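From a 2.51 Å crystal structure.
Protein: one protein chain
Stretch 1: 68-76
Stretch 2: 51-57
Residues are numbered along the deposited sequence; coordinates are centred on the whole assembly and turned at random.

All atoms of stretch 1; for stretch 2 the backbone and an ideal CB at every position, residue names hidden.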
# COMPACT_ATOMS: atom_id res chain seq x y z
N PHE A 68 14.27 -1.86 0.79
CA PHE A 68 14.61 -1.54 -0.59
C PHE A 68 15.17 -0.13 -0.63
O PHE A 68 14.90 0.68 0.26
CB PHE A 68 13.37 -1.64 -1.49
CG PHE A 68 12.37 -0.53 -1.30
CD1 PHE A 68 12.62 0.74 -1.81
CD2 PHE A 68 11.18 -0.75 -0.62
CE1 PHE A 68 11.70 1.76 -1.64
CE2 PHE A 68 10.26 0.27 -0.45
CZ PHE A 68 10.52 1.53 -0.96
N ALA A 69 15.94 0.17 -1.67
CA ALA A 69 16.53 1.49 -1.81
C ALA A 69 16.82 1.82 -3.27
O ALA A 69 17.51 1.08 -3.96
CB ALA A 69 17.81 1.59 -0.99
N TRP A 70 16.27 2.94 -3.73
CA TRP A 70 16.49 3.38 -5.10
C TRP A 70 17.41 4.59 -5.05
O TRP A 70 17.17 5.52 -4.29
CB TRP A 70 15.16 3.74 -5.77
CG TRP A 70 15.33 4.23 -7.17
CD1 TRP A 70 16.19 3.73 -8.11
CD2 TRP A 70 14.62 5.30 -7.81
NE1 TRP A 70 16.06 4.43 -9.29
CE2 TRP A 70 15.10 5.40 -9.13
CE3 TRP A 70 13.62 6.18 -7.38
CZ2 TRP A 70 14.62 6.35 -10.03
CZ3 TRP A 70 13.14 7.13 -8.28
CH2 TRP A 70 13.64 7.20 -9.59
N ASP A 71 18.46 4.54 -5.86
CA ASP A 71 19.44 5.62 -5.93
C ASP A 71 18.98 6.80 -6.78
O ASP A 71 19.70 7.78 -6.94
CB ASP A 71 20.77 5.09 -6.47
CG ASP A 71 20.59 4.22 -7.68
OD1 ASP A 71 19.69 4.52 -8.48
OD2 ASP A 71 21.35 3.25 -7.84
N GLY A 72 17.78 6.70 -7.34
CA GLY A 72 17.27 7.80 -8.14
C GLY A 72 17.74 7.82 -9.58
O GLY A 72 17.66 8.85 -10.25
N THR A 73 18.24 6.69 -10.05
CA THR A 73 18.70 6.59 -11.43
C THR A 73 17.92 5.51 -12.17
O THR A 73 17.37 4.60 -11.54
CB THR A 73 20.20 6.25 -11.48
OG1 THR A 73 20.48 5.15 -10.62
CG2 THR A 73 21.03 7.45 -11.04
N ASP A 74 17.85 5.62 -13.49
CA ASP A 74 17.14 4.62 -14.28
C ASP A 74 18.07 3.43 -14.55
O ASP A 74 19.26 3.49 -14.23
CB ASP A 74 16.59 5.23 -15.58
CG ASP A 74 17.68 5.66 -16.56
OD1 ASP A 74 17.31 6.19 -17.64
OD2 ASP A 74 18.88 5.47 -16.27
N ALA A 75 17.53 2.36 -15.12
CA ALA A 75 18.32 1.15 -15.43
C ALA A 75 19.53 1.48 -16.29
O ALA A 75 20.51 0.74 -16.31
CB ALA A 75 17.44 0.11 -16.12
N ASN A 76 19.45 2.60 -17.00
CA ASN A 76 20.55 3.04 -17.86
C ASN A 76 21.53 3.98 -17.15
O ASN A 76 22.30 4.67 -17.80
CB ASN A 76 20.00 3.71 -19.12
CG ASN A 76 19.63 2.69 -20.19
OD1 ASN A 76 20.46 1.87 -20.59
ND2 ASN A 76 18.38 2.74 -20.66
N UNK A 51 5.88 4.55 -17.53
CA UNK A 51 7.07 4.06 -18.23
C UNK A 51 8.06 3.43 -17.26
O UNK A 51 8.24 3.91 -16.13
CB UNK A 51 7.74 5.20 -19.00
N UNK A 52 8.71 2.37 -17.71
CA UNK A 52 9.70 1.70 -16.89
C UNK A 52 10.84 2.67 -16.61
O UNK A 52 11.26 3.42 -17.48
CB UNK A 52 10.21 0.43 -17.57
N UNK A 53 11.32 2.66 -15.37
CA UNK A 53 12.43 3.52 -14.98
C UNK A 53 13.60 2.64 -14.52
O UNK A 53 14.67 2.66 -15.13
CB UNK A 53 12.01 4.49 -13.88
N UNK A 54 13.39 1.88 -13.45
CA UNK A 54 14.42 0.99 -12.95
C UNK A 54 13.78 -0.16 -12.20
O UNK A 54 12.60 -0.10 -11.84
CB UNK A 54 15.40 1.74 -12.05
N UNK A 55 14.56 -1.19 -11.94
CA UNK A 55 14.07 -2.36 -11.23
C UNK A 55 15.12 -2.86 -10.23
O UNK A 55 16.30 -2.96 -10.55
CB UNK A 55 13.70 -3.47 -12.22
N UNK A 56 14.68 -3.14 -9.02
CA UNK A 56 15.57 -3.61 -7.97
C UNK A 56 15.13 -5.01 -7.56
O UNK A 56 13.96 -5.36 -7.69
CB UNK A 56 15.57 -2.66 -6.77
N UNK A 57 16.08 -5.80 -7.08
CA UNK A 57 15.77 -7.15 -6.64
C UNK A 57 16.47 -7.36 -5.32
O UNK A 57 17.61 -6.96 -5.17
CB UNK A 57 16.19 -8.20 -7.67

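Position 51 lies beyond the reach of stretch 1: no atom of that stretch comes within 5.5 Å of its ideal CB, so the view from here restricts the choice very little. The residue is Thr-51, which makes no contact across the pair.

At position 52 the CA-to-CB bond points sideways, and again nothing lies within 5.5 Å of the ideal CB. A short side chain would find no partner, whereas a long or broad one could extend to the methyl group of Ala-75. Phe-52 does so: with chi1 in t, its CE2 comes 3.9 Å from Ala-75 CB, which sits at the edge of the ring.

Position 53 contributes first through its backbone. Its carbonyl O accepts a hydrogen bond of 2.9 Å from Ala-75 N, a link open to any residue type. The CB points sideways, 4.9 Å from Asp-74 CB and 5.0 Å from Trp-70 CZ2, leaving room for a modest apolar group against the indole; valine, isoleucine or leucine would be reasonable. Val-53 is found, its CG1 packing 3.7 Å from Trp-70 CZ2.

Position 54 is the most informative. Its CB points toward stretch 1 and its ideal position is only 3.5 Å from Thr-73 O and 3.9 Å from Trp-70 NE1. That carbonyl is already engaged by the indole, since Trp-70 NE1 donates to Thr-73 O at 2.6 Å. Farther out stands the carboxylate of Asp-71, which calls for a long, positively charged side chain; lysine or arginine would answer. Lys-54, with all four chi angles in t, runs out extended. Its CD passes the edge of the Trp-70 ring, 3.7 Å from NE1, and lies just 2.9 Å from Thr-73 O, a tight contact. At the tip, NZ forms a salt bridge with Asp-71 OD2 at 3.2 Å, although the hydrogen bond within it is weak; another weak one joins NZ to Thr-73 OG1 at 3.4 Å.

Position 55 points away, as alternation along a strand leads one to expect, and stretch 1 sets no demand there. Gln-55 occupies it without contact.

Position 56 points toward stretch 1 again, but its ideal CB is 5.1 Å from Ala-69 O, so a small side chain would leave a gap. The CB of Trp-70 offers an apolar surface beyond, favouring leucine, isoleucine or methionine. Leu-56 bridges the distance: its CD1 lies 4.1 Å from Trp-70 CB and 3.3 Å from Ala-69 O.

Position 57 is out of reach, and many residues would serve; Ser-57 makes no contact.

Stretch 2 51-57: TFVKQLS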
# COMPACT_ATOMS: atom_id res chain seq x y z
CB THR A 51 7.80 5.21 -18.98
OG1 THR A 51 6.94 5.77 -19.98
CG2 THR A 51 9.09 4.70 -19.62
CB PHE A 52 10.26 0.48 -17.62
CG PHE A 52 11.32 -0.25 -16.84
CD1 PHE A 52 10.97 -1.22 -15.89
CD2 PHE A 52 12.67 0.08 -16.99
CE1 PHE A 52 11.94 -1.83 -15.11
CE2 PHE A 52 13.64 -0.53 -16.21
CZ PHE A 52 13.27 -1.49 -15.27
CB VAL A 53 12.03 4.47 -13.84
CG1 VAL A 53 13.27 5.19 -13.30
CG2 VAL A 53 11.01 5.47 -14.35
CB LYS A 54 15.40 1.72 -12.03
CG LYS A 54 16.70 0.94 -11.85
CD LYS A 54 17.76 1.75 -11.13
CE LYS A 54 19.16 1.15 -11.34
NZ LYS A 54 20.22 1.80 -10.52
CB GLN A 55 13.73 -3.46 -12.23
CG GLN A 55 12.55 -4.33 -11.83
CD GLN A 55 12.93 -5.79 -11.77
OE1 GLN A 55 12.11 -6.66 -12.02
NE2 GLN A 55 14.18 -6.06 -11.42
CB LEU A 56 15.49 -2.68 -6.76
CG LEU A 56 15.76 -1.19 -6.99
CD1 LEU A 56 15.24 -0.37 -5.82
CD2 LEU A 56 17.25 -0.97 -7.19
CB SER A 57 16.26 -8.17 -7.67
OG SER A 57 15.69 -7.91 -8.94
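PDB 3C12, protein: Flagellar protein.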